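Long-range contacts in IWS1 (Encephalitozoon cuniculi, PDB 2XPP), which binds the histone chaperone Spt6 and probably acts as a transcription factor in regulating RNA polymerase II transcription: residues 6-11 with 56-60; 63-67 with 103-109. Residues are numbered along the deposited sequence.

Interaction 1 of 2, residues 6-11 with 56-60; sequences VLEISR and SLLDE
Residues 6-11 form a turn and a half near the start of the long helix 5-30; 56-59 close the short helix 54-59 and E60 follows it. CA atoms pair L7 with S56 (6.1 Å), S10 with L57 (5.3 Å) and R11 with E60 (6.8 Å). S56 points toward the long helix, its CB 3.2 Å from S10 OG and its OG 3.2 Å from V6 CG2. Small serines suit this close approach, and S10 OG donates within its own helix to V6 O (3.0 Å). L57 (m, t) extends CD2 to 3.7 Å from S10 CB. This is helix-helix packing in an all-helical chain, helix 5-30 against the end of helix 54-59 just before helix 62-70. E60, the first residue to leave helical angles (-88/8), turns toward R11 with chi1 and chi2 both m. R11, nearly extended from chi2 on, makes a two-pronged salt bridge: R11 NE donates to E60 OE1 (2.7 Å) and R11 NH2 to E60 OE2 (3.1 Å). L7 CD2 lies 3.5 Å from E60 OE2.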
loop_
_atom_site.group_PDB
_atom_site.type_symbol
_atom_site.label_atom_id
_atom_site.label_comp_id
_atom_site.label_asym_id
_atom_site.label_seq_id
_atom_site.Cartn_x
_atom_site.Cartn_y
_atom_site.Cartn_z
ATOM N N VAL A 6 -17.209 -14.041 -6.175
ATOM C CA VAL A 6 -16.507 -12.920 -5.541
ATOM C C VAL A 6 -14.997 -13.212 -5.391
ATOM O O VAL A 6 -14.163 -12.337 -5.609
ATOM C CB VAL A 6 -17.169 -12.417 -4.245
ATOM C CG1 VAL A 6 -17.104 -13.452 -3.133
ATOM C CG2 VAL A 6 -16.562 -11.135 -3.827
ATOM N N LEU A 7 -14.643 -14.466 -5.101
ATOM C CA LEU A 7 -13.212 -14.820 -5.106
ATOM C C LEU A 7 -12.560 -14.756 -6.498
ATOM O O LEU A 7 -11.418 -14.274 -6.618
ATOM C CB LEU A 7 -12.957 -16.176 -4.396
ATOM C CG LEU A 7 -13.046 -16.034 -2.848
ATOM C CD1 LEU A 7 -13.089 -17.374 -2.201
ATOM C CD2 LEU A 7 -11.954 -15.138 -2.168
ATOM N N GLU A 8 -13.274 -15.163 -7.543
ATOM C CA GLU A 8 -12.737 -15.116 -8.897
ATOM C C GLU A 8 -12.484 -13.671 -9.282
ATOM O O GLU A 8 -11.455 -13.338 -9.893
ATOM C CB GLU A 8 -13.688 -15.780 -9.877
ATOM C CG GLU A 8 -13.720 -17.292 -9.739
ATOM C CD GLU A 8 -14.947 -17.972 -10.386
ATOM O OE1 GLU A 8 -15.714 -17.324 -11.149
ATOM O OE2 GLU A 8 -15.139 -19.182 -10.140
ATOM N N ILE A 9 -13.433 -12.802 -8.936
ATOM C CA ILE A 9 -13.251 -11.374 -9.237
ATOM C C ILE A 9 -12.031 -10.808 -8.511
ATOM O O ILE A 9 -11.214 -10.112 -9.092
ATOM C CB ILE A 9 -14.547 -10.535 -8.966
ATOM C CG1 ILE A 9 -15.613 -10.906 -9.985
ATOM C CG2 ILE A 9 -14.200 -9.018 -9.085
ATOM C CD1 ILE A 9 -17.027 -10.662 -9.552
ATOM N N SER A 10 -11.891 -11.140 -7.235
ATOM C CA SER A 10 -10.816 -10.572 -6.448
ATOM C C SER A 10 -9.478 -11.108 -6.935
ATOM O O SER A 10 -8.511 -10.339 -7.065
ATOM C CB SER A 10 -11.021 -10.873 -4.963
ATOM O OG SER A 10 -12.223 -10.277 -4.492
ATOM N N ARG A 11 -9.412 -12.404 -7.236
ATOM C CA ARG A 11 -8.166 -12.997 -7.756
ATOM C C ARG A 11 -7.769 -12.400 -9.107
ATOM O O ARG A 11 -6.589 -12.141 -9.339
ATOM C CB ARG A 11 -8.279 -14.516 -7.837
ATOM C CG ARG A 11 -8.275 -15.133 -6.445
ATOM C CD ARG A 11 -8.542 -16.646 -6.378
ATOM N NE ARG A 11 -8.603 -17.025 -4.953
ATOM C CZ ARG A 11 -9.233 -18.077 -4.440
ATOM N NH1 ARG A 11 -9.926 -18.904 -5.224
ATOM N NH2 ARG A 11 -9.209 -18.291 -3.114
ATOM N N SER A 56 -13.244 -9.990 0.402
ATOM C CA SER A 56 -12.587 -10.959 -0.475
ATOM C C SER A 56 -11.234 -10.442 -0.909
ATOM O O SER A 56 -10.250 -11.183 -0.911
ATOM C CB SER A 56 -13.409 -11.239 -1.726
ATOM O OG SER A 56 -14.599 -11.905 -1.402
ATOM N N LEU A 57 -11.159 -9.151 -1.267
ATOM C CA LEU A 57 -9.897 -8.548 -1.648
ATOM C C LEU A 57 -8.868 -8.635 -0.495
ATOM O O LEU A 57 -7.703 -9.007 -0.720
ATOM C CB LEU A 57 -10.112 -7.098 -2.123
ATOM C CG LEU A 57 -10.790 -6.929 -3.474
ATOM C CD1 LEU A 57 -11.186 -5.472 -3.610
ATOM C CD2 LEU A 57 -9.868 -7.341 -4.621
ATOM N N LEU A 58 -9.297 -8.334 0.726
ATOM C CA LEU A 58 -8.379 -8.337 1.865
ATOM C C LEU A 58 -7.937 -9.780 2.132
ATOM O O LEU A 58 -6.746 -10.034 2.359
ATOM C CB LEU A 58 -9.049 -7.745 3.102
ATOM C CG LEU A 58 -9.277 -6.236 3.042
ATOM C CD1 LEU A 58 -10.124 -5.776 4.227
ATOM C CD2 LEU A 58 -7.873 -5.494 3.003
ATOM N N ASP A 59 -8.897 -10.713 2.062
ATOM C CA ASP A 59 -8.639 -12.150 2.278
ATOM C C ASP A 59 -7.663 -12.716 1.239
ATOM O O ASP A 59 -6.873 -13.636 1.549
ATOM C CB ASP A 59 -9.934 -12.974 2.240
ATOM C CG ASP A 59 -10.767 -12.837 3.496
ATOM O OD1 ASP A 59 -10.297 -12.224 4.475
ATOM O OD2 ASP A 59 -11.903 -13.382 3.523
ATOM N N GLU A 60 -7.728 -12.191 0.017
ATOM C CA GLU A 60 -6.858 -12.627 -1.049
ATOM C C GLU A 60 -5.528 -11.879 -1.094
ATOM O O GLU A 60 -4.758 -12.056 -2.043
ATOM C CB GLU A 60 -7.556 -12.596 -2.412
ATOM C CG GLU A 60 -8.649 -13.695 -2.567
ATOM C CD GLU A 60 -8.145 -15.137 -2.302
ATOM O OE1 GLU A 60 -7.248 -15.621 -3.032
ATOM O OE2 GLU A 60 -8.646 -15.799 -1.362
#

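Interaction 2 of 2, residues 63-67 with 103-109; sequences LDEIK and TSGVGKI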
loop_
_atom_site.group_PDB
_atom_site.type_symbol
_atom_site.label_atom_id
_atom_site.label_comp_id
_atom_site.label_asym_id
_atom_site.label_seq_id
_atom_site.Cartn_x
_atom_site.Cartn_y
_atom_site.Cartn_z
ATOM N N LEU A 63 -3.587 -6.257 -0.149
ATOM C CA LEU A 63 -2.691 -5.276 0.431
ATOM C C LEU A 63 -1.269 -5.433 -0.069
ATOM O O LEU A 63 -0.522 -4.429 -0.097
ATOM C CB LEU A 63 -2.726 -5.225 1.990
ATOM C CG LEU A 63 -4.081 -4.789 2.515
ATOM C CD1 LEU A 63 -4.108 -4.924 4.052
ATOM C CD2 LEU A 63 -4.481 -3.350 2.112
ATOM N N ASP A 64 -0.880 -6.656 -0.449
ATOM C CA ASP A 64 0.459 -6.899 -1.040
ATOM C C ASP A 64 0.626 -6.108 -2.335
ATOM O O ASP A 64 1.703 -5.504 -2.557
ATOM C CB ASP A 64 0.663 -8.394 -1.371
ATOM C CG ASP A 64 0.710 -9.295 -0.143
ATOM O OD1 ASP A 64 0.595 -8.839 1.017
ATOM O OD2 ASP A 64 0.858 -10.513 -0.363
ATOM N N GLU A 65 -0.400 -6.105 -3.197
ATOM C CA GLU A 65 -0.317 -5.409 -4.507
ATOM C C GLU A 65 -0.408 -3.901 -4.296
ATOM O O GLU A 65 0.301 -3.130 -4.959
ATOM C CB GLU A 65 -1.439 -5.849 -5.468
ATOM C CG GLU A 65 -1.096 -7.217 -6.101
ATOM C CD GLU A 65 -1.038 -8.340 -5.082
ATOM O OE1 GLU A 65 -1.916 -8.431 -4.177
ATOM O OE2 GLU A 65 -0.105 -9.160 -5.171
ATOM N N ILE A 66 -1.266 -3.476 -3.357
ATOM C CA ILE A 66 -1.357 -2.035 -3.059
ATOM C C ILE A 66 0.014 -1.519 -2.563
ATOM O O ILE A 66 0.519 -0.485 -3.055
ATOM C CB ILE A 66 -2.478 -1.704 -2.092
ATOM C CG1 ILE A 66 -3.825 -1.955 -2.807
ATOM C CG2 ILE A 66 -2.393 -0.205 -1.689
ATOM C CD1 ILE A 66 -5.040 -1.932 -1.778
ATOM N N LYS A 67 0.608 -2.250 -1.616
ATOM C CA LYS A 67 1.972 -1.969 -1.132
ATOM C C LYS A 67 2.967 -1.872 -2.300
ATOM O O LYS A 67 3.731 -0.918 -2.385
ATOM C CB LYS A 67 2.430 -3.078 -0.212
ATOM C CG LYS A 67 3.889 -2.928 0.303
ATOM C CD LYS A 67 4.238 -4.125 1.177
ATOM C CE LYS A 67 5.574 -3.934 1.816
ATOM N NZ LYS A 67 5.967 -5.274 2.410
ATOM N N THR A 103 0.624 -9.511 7.821
ATOM C CA THR A 103 0.957 -10.355 6.654
ATOM C C THR A 103 1.419 -9.615 5.398
ATOM O O THR A 103 2.262 -10.123 4.627
ATOM C CB THR A 103 -0.182 -11.321 6.298
ATOM O OG1 THR A 103 -1.271 -10.565 5.789
ATOM C CG2 THR A 103 -0.624 -12.131 7.520
ATOM N N SER A 104 0.866 -8.420 5.197
ATOM C CA SER A 104 1.160 -7.608 4.034
ATOM C C SER A 104 2.355 -6.703 4.176
ATOM O O SER A 104 3.040 -6.477 3.175
ATOM C CB SER A 104 -0.036 -6.730 3.588
ATOM O OG SER A 104 -0.238 -5.629 4.500
ATOM N N GLY A 105 2.609 -6.171 5.383
ATOM C CA GLY A 105 3.658 -5.117 5.549
ATOM C C GLY A 105 3.359 -3.779 4.909
ATOM O O GLY A 105 4.238 -2.909 4.779
ATOM N N VAL A 106 2.099 -3.585 4.523
ATOM C CA VAL A 106 1.724 -2.301 3.880
ATOM C C VAL A 106 1.934 -1.115 4.824
ATOM O O VAL A 106 2.198 0.004 4.353
ATOM C CB VAL A 106 0.288 -2.360 3.270
ATOM C CG1 VAL A 106 -0.785 -2.415 4.350
ATOM C CG2 VAL A 106 0.035 -1.127 2.351
ATOM N N GLY A 107 1.831 -1.349 6.148
ATOM C CA GLY A 107 2.173 -0.316 7.098
ATOM C C GLY A 107 3.569 0.274 6.909
ATOM O O GLY A 107 3.776 1.465 7.199
ATOM N N LYS A 108 4.506 -0.542 6.433
ATOM C CA LYS A 108 5.897 -0.100 6.335
ATOM C C LYS A 108 6.041 0.953 5.254
ATOM O O LYS A 108 6.750 1.928 5.460
ATOM C CB LYS A 108 6.840 -1.263 6.124
ATOM C CG LYS A 108 6.827 -2.142 7.370
ATOM C CD LYS A 108 7.436 -3.427 7.129
ATOM C CE LYS A 108 7.455 -4.235 8.406
ATOM N NZ LYS A 108 8.148 -5.471 8.098
ATOM N N ILE A 109 5.383 0.754 4.117
ATOM C CA ILE A 109 5.462 1.785 3.044
ATOM C C ILE A 109 4.643 3.023 3.408
ATOM O O ILE A 109 5.088 4.145 3.173
ATOM C CB ILE A 109 5.123 1.245 1.620
ATOM C CG1 ILE A 109 5.487 2.295 0.526
ATOM C CG2 ILE A 109 3.617 0.853 1.471
ATOM C CD1 ILE A 109 6.978 2.728 0.458
HETATM O O HOH W 1 -1.094 -10.332 2.802
HETATM O O HOH W 2 3.612 -7.694 0.944
#
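Apolar packing occurs where helix 62-70 crosses the junction between helices 98-104 and 106-115. L63 CB sits 3.5 Å from S104 CB and 4.2 Å from V106 CG1, and a small serine lets the backbones approach, the CA atoms of D64 and S104 lying 5.2 Å apart. K67, all trans, lays its aliphatic chain along the junction: its CB is 4.0 Å from V106 CG2 and its CG 4.0 Å from I109 CG2. A lysine suits this place because its methylenes cover apolar side chains while its amine reaches the carbonyl at the end of helix 98-104.

K67 NZ hydrogen-bonds directly to S104 O (3.3 Å). G105 turns the chain there with positive phi (68/14), and a CB would clash with K67 NZ, so glycine fits twice over. S104 OG accepts from V106 N at 3.1 Å, an ST turn, and also bonds H100 O.

Water 1 donates to D64 OD1 (2.9 Å) and is hydrogen-bonded to T103 OG1 (3.0 Å); water 2 donates to S104 O (2.6 Å) and, weakly, to D64 OD1 (3.2 Å).

L63 also packs on L91 of helix 81-92 and on H100, while K67 and I109 each pack on an aromatic side chain of the Spt6 chain, so this corner of the TFIIS N-terminal-type helical domain, conserved in TFIIS, elongin A and Med26, forms part of the Spt6-binding surface.

Interactions 1 and 2 follow one another along the chain, their centres about 16 Å apart, and meet where L58 CD2 packs 3.9 Å from L63 CG, between the successive helices 54-59 and 62-70. Interaction 1 lies toward the periphery, about 15 Å from the chain centre, and relies on a direct salt bridge beside two small serines. Interaction 2 is more central, about 7 Å from that centre, and mostly buried; its charged groups instead address a backbone carbonyl and ordered waters around a tight helical corner. Helix 5-30 links the two regions through K14, which hydrogen-bonds E60 O and makes a salt bridge with E65.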